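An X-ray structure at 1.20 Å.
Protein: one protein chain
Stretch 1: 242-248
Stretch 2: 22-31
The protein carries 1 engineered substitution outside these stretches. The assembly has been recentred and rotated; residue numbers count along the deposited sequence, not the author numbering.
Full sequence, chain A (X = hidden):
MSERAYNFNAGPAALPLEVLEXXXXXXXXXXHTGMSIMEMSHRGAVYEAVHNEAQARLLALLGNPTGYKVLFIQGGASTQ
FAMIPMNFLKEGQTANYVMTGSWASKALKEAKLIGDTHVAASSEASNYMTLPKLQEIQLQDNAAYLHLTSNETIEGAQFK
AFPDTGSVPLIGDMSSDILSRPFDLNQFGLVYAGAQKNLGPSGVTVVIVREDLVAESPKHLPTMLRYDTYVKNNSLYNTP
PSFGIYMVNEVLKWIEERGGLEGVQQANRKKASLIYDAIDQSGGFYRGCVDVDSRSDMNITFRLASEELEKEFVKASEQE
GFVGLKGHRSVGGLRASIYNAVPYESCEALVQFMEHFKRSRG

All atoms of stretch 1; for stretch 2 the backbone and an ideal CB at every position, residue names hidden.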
ATOM      1  N   SER A 242       6.900  -3.106   0.788  1.00 13.28           N
ATOM      2  CA  SER A 242       8.163  -3.478   1.422  1.00 14.22           C
ATOM      3  C   SER A 242       8.849  -2.249   2.017  1.00 14.24           C
ATOM      4  O   SER A 242       9.401  -2.366   3.109  1.00 13.43           O
ATOM      5  CB  SER A 242       9.063  -4.258   0.470  1.00 17.82           C
ATOM      6  OG  SER A 242       9.102  -3.646  -0.770  1.00 25.31           O
ATOM      7  N   PHE A 243       8.819  -1.096   1.392  1.00 13.59           N
ATOM      8  CA  PHE A 243       9.487   0.078   1.997  1.00 13.02           C
ATOM      9  C   PHE A 243       8.736   0.502   3.246  1.00 13.49           C
ATOM     10  O   PHE A 243       9.355   0.883   4.223  1.00 12.81           O
ATOM     11  CB  PHE A 243       9.622   1.239   1.017  1.00 15.76           C
ATOM     12  CG  PHE A 243      10.484   2.359   1.560  1.00 14.69           C
ATOM     13  CD1 PHE A 243      11.857   2.176   1.673  1.00 18.20           C
ATOM     14  CD2 PHE A 243       9.937   3.571   1.943  1.00 16.57           C
ATOM     15  CE1 PHE A 243      12.721   3.109   2.127  1.00 19.80           C
ATOM     16  CE2 PHE A 243      10.832   4.505   2.445  1.00 17.22           C
ATOM     17  CZ  PHE A 243      12.180   4.293   2.585  1.00 17.46           C
ATOM     18  N   GLY A 244       7.404   0.427   3.196  1.00 12.13           N
ATOM     19  CA  GLY A 244       6.652   0.784   4.400  1.00 12.14           C
ATOM     20  C   GLY A 244       6.988  -0.133   5.563  1.00 10.16           C
ATOM     21  O   GLY A 244       7.076   0.302   6.711  1.00 10.95           O
ATOM     22  N   ILE A 245       7.110  -1.455   5.300  1.00 11.14           N
ATOM     23  CA  ILE A 245       7.406  -2.371   6.363  1.00 10.03           C
ATOM     24  C   ILE A 245       8.820  -2.173   6.893  1.00 10.85           C
ATOM     25  O   ILE A 245       9.032  -2.233   8.095  1.00 11.82           O
ATOM     26  CB  ILE A 245       7.168  -3.815   5.894  1.00 10.12           C
ATOM     27  CG1 ILE A 245       5.660  -4.007   5.676  1.00 10.34           C
ATOM     28  CG2 ILE A 245       7.720  -4.838   6.851  1.00 11.45           C
ATOM     29  CD1 ILE A 245       5.333  -5.224   4.807  1.00 11.98           C
ATOM     30  N   TYR A 246       9.786  -1.907   6.000  1.00  9.94           N
ATOM     31  CA  TYR A 246      11.114  -1.522   6.412  1.00 10.62           C
ATOM     32  C   TYR A 246      11.079  -0.302   7.341  1.00 10.49           C
ATOM     33  O   TYR A 246      11.786  -0.241   8.360  1.00 13.03           O
ATOM     34  CB  TYR A 246      11.950  -1.233   5.151  1.00 12.92           C
ATOM     35  CG  TYR A 246      13.141  -0.341   5.405  1.00 12.21           C
ATOM     36  CD1 TYR A 246      14.344  -0.834   5.925  1.00 12.73           C
ATOM     37  CD2 TYR A 246      13.076   1.020   5.099  1.00 13.67           C
ATOM     38  CE1 TYR A 246      15.403  -0.008   6.140  1.00 11.88           C
ATOM     39  CE2 TYR A 246      14.135   1.861   5.318  1.00 12.09           C
ATOM     40  CZ  TYR A 246      15.297   1.333   5.841  1.00 12.93           C
ATOM     41  OH  TYR A 246      16.338   2.195   6.038  1.00 14.33           O
ATOM     42  N   MET A 247      10.249   0.679   7.010  1.00 11.28           N
ATOM     43  CA  MET A 247      10.179   1.895   7.844  1.00 11.58           C
ATOM     44  C   MET A 247       9.468   1.622   9.156  1.00 10.97           C
ATOM     45  O   MET A 247       9.898   2.145  10.198  1.00 12.01           O
ATOM     46  CB  MET A 247       9.429   2.992   7.111  1.00 12.12           C
ATOM     47  CG  MET A 247      10.102   3.699   5.955  1.00 13.01           C
ATOM     48  SD  MET A 247      11.679   4.477   6.398  1.00 15.08           S
ATOM     49  CE  MET A 247      11.132   5.948   7.264  1.00 19.83           C
ATOM     50  N   VAL A 248       8.426   0.801   9.161  1.00 10.99           N
ATOM     51  CA  VAL A 248       7.850   0.345  10.434  1.00 10.90           C
ATOM     52  C   VAL A 248       8.919  -0.301  11.301  1.00 10.91           C
ATOM     53  O   VAL A 248       9.037  -0.021  12.511  1.00 11.55           O
ATOM     54  CB  VAL A 248       6.667  -0.619  10.181  1.00 10.99           C
ATOM     55  CG1 VAL A 248       6.199  -1.284  11.479  1.00 13.35           C
ATOM     56  CG2 VAL A 248       5.511   0.140   9.526  1.00 12.69           C
ATOM     57  N   UNK A  22      18.301   7.886   9.306  1.00 13.90           N
ATOM     58  CA  UNK A  22      18.816   6.529   9.093  1.00 15.08           C
ATOM     59  C   UNK A  22      18.383   5.982   7.728  1.00 14.17           C
ATOM     60  O   UNK A  22      19.176   5.400   6.972  1.00 14.20           O
ATOM     61  CB  UNK A  22      18.335   5.598  10.208  1.00 15.08           C
ATOM     62  N   UNK A  23      17.095   6.134   7.451  1.00 13.34           N
ATOM     63  CA  UNK A  23      16.538   5.626   6.204  1.00 13.27           C
ATOM     64  C   UNK A  23      17.163   6.394   5.020  1.00 12.42           C
ATOM     65  O   UNK A  23      17.471   5.787   3.977  1.00 14.65           O
ATOM     66  CB  UNK A  23      15.014   5.757   6.200  1.00 13.27           C
ATOM     67  N   UNK A  24      17.346   7.710   5.218  1.00 12.22           N
ATOM     68  CA  UNK A  24      17.958   8.447   4.128  1.00 11.31           C
ATOM     69  C   UNK A  24      19.363   7.949   3.821  1.00 11.41           C
ATOM     70  O   UNK A  24      19.771   7.767   2.685  1.00 12.46           O
ATOM     71  CB  UNK A  24      17.995   9.940   4.461  1.00 11.31           C
ATOM     72  N   UNK A  25      20.129   7.678   4.881  1.00 12.18           N
ATOM     73  CA  UNK A  25      21.527   7.322   4.646  1.00 13.45           C
ATOM     74  C   UNK A  25      21.684   6.002   3.899  1.00 13.45           C
ATOM     75  O   UNK A  25      22.633   5.847   3.105  1.00 16.15           O
ATOM     76  CB  UNK A  25      22.273   7.245   5.979  1.00 13.45           C
ATOM     77  N   UNK A  26      20.769   5.065   4.082  1.00 11.75           N
ATOM     78  CA  UNK A  26      20.877   3.789   3.344  1.00 13.42           C
ATOM     79  C   UNK A  26      19.856   3.659   2.236  1.00 12.75           C
ATOM     80  O   UNK A  26      19.640   2.586   1.684  1.00 13.84           O
ATOM     81  CB  UNK A  26      20.720   2.609   4.305  1.00 13.42           C
ATOM     82  N   UNK A  27      19.245   4.716   1.788  1.00 12.09           N
ATOM     83  CA  UNK A  27      18.148   4.686   0.820  1.00 13.25           C
ATOM     84  C   UNK A  27      18.608   4.163  -0.532  1.00 13.19           C
ATOM     85  O   UNK A  27      17.823   3.458  -1.178  1.00 13.88           O
ATOM     86  CB  UNK A  27      17.544   6.083   0.658  1.00 13.25           C
ATOM     87  N   UNK A  28      19.816   4.564  -0.928  1.00 12.89           N
ATOM     88  CA  UNK A  28      20.313   4.103  -2.216  1.00 12.25           C
ATOM     89  C   UNK A  28      20.958   2.737  -2.139  1.00 12.73           C
ATOM     90  O   UNK A  28      20.754   1.912  -3.028  1.00 13.53           O
ATOM     91  CB  UNK A  28      21.317   5.110  -2.781  1.00 12.25           C
ATOM     92  N   UNK A  29      21.780   2.536  -1.120  1.00 13.73           N
ATOM     93  CA  UNK A  29      22.520   1.290  -0.982  1.00 13.07           C
ATOM     94  C   UNK A  29      22.314   0.724   0.419  1.00 13.06           C
ATOM     95  O   UNK A  29      22.883   1.276   1.360  1.00 15.73           O
ATOM     96  CB  UNK A  29      24.008   1.507  -1.265  1.00 13.07           C
ATOM     97  N   UNK A  30      21.501  -0.321   0.499  1.00 12.69           N
ATOM     98  CA  UNK A  30      21.203  -0.934   1.786  1.00 12.63           C
ATOM     99  C   UNK A  30      22.282  -1.958   2.104  1.00 12.97           C
ATOM    100  O   UNK A  30      22.426  -2.929   1.371  1.00 13.32           O
ATOM    101  CB  UNK A  30      19.817  -1.583   1.782  1.00 12.63           C
ATOM    102  N   UNK A  31      23.010  -1.721   3.182  1.00 15.59           N
ATOM    103  CA  UNK A  31      24.035  -2.639   3.684  1.00 16.41           C
ATOM    104  C   UNK A  31      24.988  -3.213   2.637  1.00 16.17           C
ATOM    105  O   UNK A  31      25.307  -4.404   2.561  1.00 17.07           O
ATOM    106  CB  UNK A  31      23.345  -3.803   4.398  1.00 16.41           C
TER

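Stretch 1 is a helix that presents Phe243, Tyr246 and Met247 to its neighbour, so the rules of stretch 2 are set mostly by two aromatic rings, a thioether and one phenolic hydroxyl.

Position 22 is helical, with CA-to-CB sideways and nothing of stretch 1 within 5.5 Å of the ideal CB. Any helix-tolerant residue would suit it, long polar ones included. It is Arg22, whose end leads away.

Position 23 is the tight one. Its CB points toward stretch 1, and the ideal CB lies 3.6 Å from Met247 SD and 3.8 Å from Tyr246 OH, with Phe243 CZ 4.8 Å away. So little room favours a very small side chain: alanine, glycine or perhaps serine. The residue is Ala23. Its CB packs on Met247 SD at 3.6 Å and sits at the edge of the Tyr246 ring, while the backbone also serves: a water donates to Ala23 O (2.9 Å) and to Tyr246 OH (3.0 Å), bridging the two.

Positions 24 and 25 point away and sideways respectively, into space that stretch 1 does not fill; polar or small helix formers would do. They are Gln24 and Ala25.

At 26 the backbone leaves helical angles (-107/18). CB runs sideways, yet the ideal CB is 4.7 Å from Tyr246 OH, a hydroxyl able to donate or accept. Glutamate, glutamine or another polar chain of suitable reach would fit. Glu26 takes chi1 p and chi2 t, bringing its end back to accept a very short hydrogen bond from Tyr246 OH to Glu26 OE2, 2.5 Å.

At 27 CA-to-CB points sideways and the ideal CB has nothing of stretch 1 within 5.5 Å, but the ring of Phe243 lies within reach of a long side chain. Leucine, methionine or an aromatic could cover it. Phe27, with chi1 t, directs its edge toward the face of Phe243 in an offset edge-to-face pair, centroids 5.6 Å apart and planes at 77°; Phe27 CE1 and Phe243 CZ approach to 3.8 Å.

Positions 28 and 29 are out of reach, so stretch 1 imposes no choice. They are Val28 and Asp29.

Position 30 (-86/117) points its CB toward stretch 1, but the ideal CB has no contacts there. A large side chain is needed to reach Tyr246: aromatic, or long and apolar. Tyr30 spans the gap, its CE1 meeting Tyr246 CE1 at 3.9 Å.

Position 31 has positive phi (46/47), which suits glycine or asparagine best; it is Gln31, out of reach.

Stretch 2 (22-31) RAQAEFVDYQ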
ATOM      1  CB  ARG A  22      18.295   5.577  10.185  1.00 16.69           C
ATOM      2  CG  ARG A  22      19.036   5.626  11.505  1.00 33.30           C
ATOM      3  CD  ARG A  22      18.329   5.010  12.709  1.00 41.77           C
ATOM      4  NE  ARG A  22      18.630   5.694  13.967  1.00 46.63           N
ATOM      5  CZ  ARG A  22      17.839   5.710  15.035  1.00 47.76           C
ATOM      6  NH1 ARG A  22      16.679   5.051  14.952  1.00 51.54           N
ATOM      7  NH2 ARG A  22      18.138   6.346  16.184  1.00 39.22           N
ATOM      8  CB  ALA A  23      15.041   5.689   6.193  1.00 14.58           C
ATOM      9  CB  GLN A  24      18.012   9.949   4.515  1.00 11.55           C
ATOM     10  CG  GLN A  24      18.796  10.745   3.428  1.00 13.35           C
ATOM     11  CD  GLN A  24      18.927  12.195   3.893  1.00 12.49           C
ATOM     12  OE1 GLN A  24      19.398  12.463   5.024  1.00 13.97           O
ATOM     13  NE2 GLN A  24      18.489  13.095   3.063  1.00 13.40           N
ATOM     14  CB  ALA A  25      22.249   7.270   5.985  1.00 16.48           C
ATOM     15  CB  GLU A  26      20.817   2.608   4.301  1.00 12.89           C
ATOM     16  CG  GLU A  26      19.490   2.422   4.998  1.00 13.93           C
ATOM     17  CD  GLU A  26      19.513   1.342   6.052  1.00 14.49           C
ATOM     18  OE1 GLU A  26      20.561   0.708   6.298  1.00 16.59           O
ATOM     19  OE2 GLU A  26      18.470   1.045   6.656  1.00 15.12           O
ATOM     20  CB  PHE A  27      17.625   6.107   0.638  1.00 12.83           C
ATOM     21  CG  PHE A  27      16.330   6.227  -0.129  1.00 12.82           C
ATOM     22  CD1 PHE A  27      15.111   6.172   0.525  1.00 17.51           C
ATOM     23  CD2 PHE A  27      16.303   6.426  -1.495  1.00 12.35           C
ATOM     24  CE1 PHE A  27      13.899   6.301  -0.115  1.00 18.87           C
ATOM     25  CE2 PHE A  27      15.113   6.567  -2.174  1.00 15.28           C
ATOM     26  CZ  PHE A  27      13.892   6.543  -1.486  1.00 18.20           C
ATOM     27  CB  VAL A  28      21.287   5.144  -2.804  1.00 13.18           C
ATOM     28  CG1 VAL A  28      21.865   4.570  -4.071  1.00 19.53           C
ATOM     29  CG2 VAL A  28      20.554   6.453  -3.072  1.00 15.46           C
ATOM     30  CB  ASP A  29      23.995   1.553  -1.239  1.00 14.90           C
ATOM     31  CG  ASP A  29      24.807   0.260  -1.339  1.00 16.02           C
ATOM     32  OD1 ASP A  29      24.328  -0.851  -1.033  1.00 16.56           O
ATOM     33  OD2 ASP A  29      25.990   0.354  -1.736  1.00 25.48           O
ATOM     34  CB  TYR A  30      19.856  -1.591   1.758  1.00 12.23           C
ATOM     35  CG  TYR A  30      19.439  -2.380   2.953  1.00 13.35           C
ATOM     36  CD1 TYR A  30      18.691  -1.719   3.945  1.00 14.61           C
ATOM     37  CD2 TYR A  30      19.713  -3.728   3.093  1.00 12.92           C
ATOM     38  CE1 TYR A  30      18.262  -2.408   5.084  1.00 14.77           C
ATOM     39  CE2 TYR A  30      19.272  -4.413   4.225  1.00 13.97           C
ATOM     40  CZ  TYR A  30      18.552  -3.754   5.198  1.00 14.19           C
ATOM     41  OH  TYR A  30      18.154  -4.510   6.269  1.00 15.37           O
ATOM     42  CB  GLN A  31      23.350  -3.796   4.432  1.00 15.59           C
ATOM     43  CG  GLN A  31      22.555  -3.357   5.650  1.00 15.76           C
ATOM     44  CD  GLN A  31      21.962  -4.502   6.456  1.00 20.30           C
ATOM     45  OE1 GLN A  31      22.182  -5.699   6.255  1.00 25.56           O
ATOM     46  NE2 GLN A  31      21.156  -4.157   7.437  1.00 19.07           N
TER
HETATM   47  O   HOH W   1      16.358   3.253   3.235  1.00 15.05           O
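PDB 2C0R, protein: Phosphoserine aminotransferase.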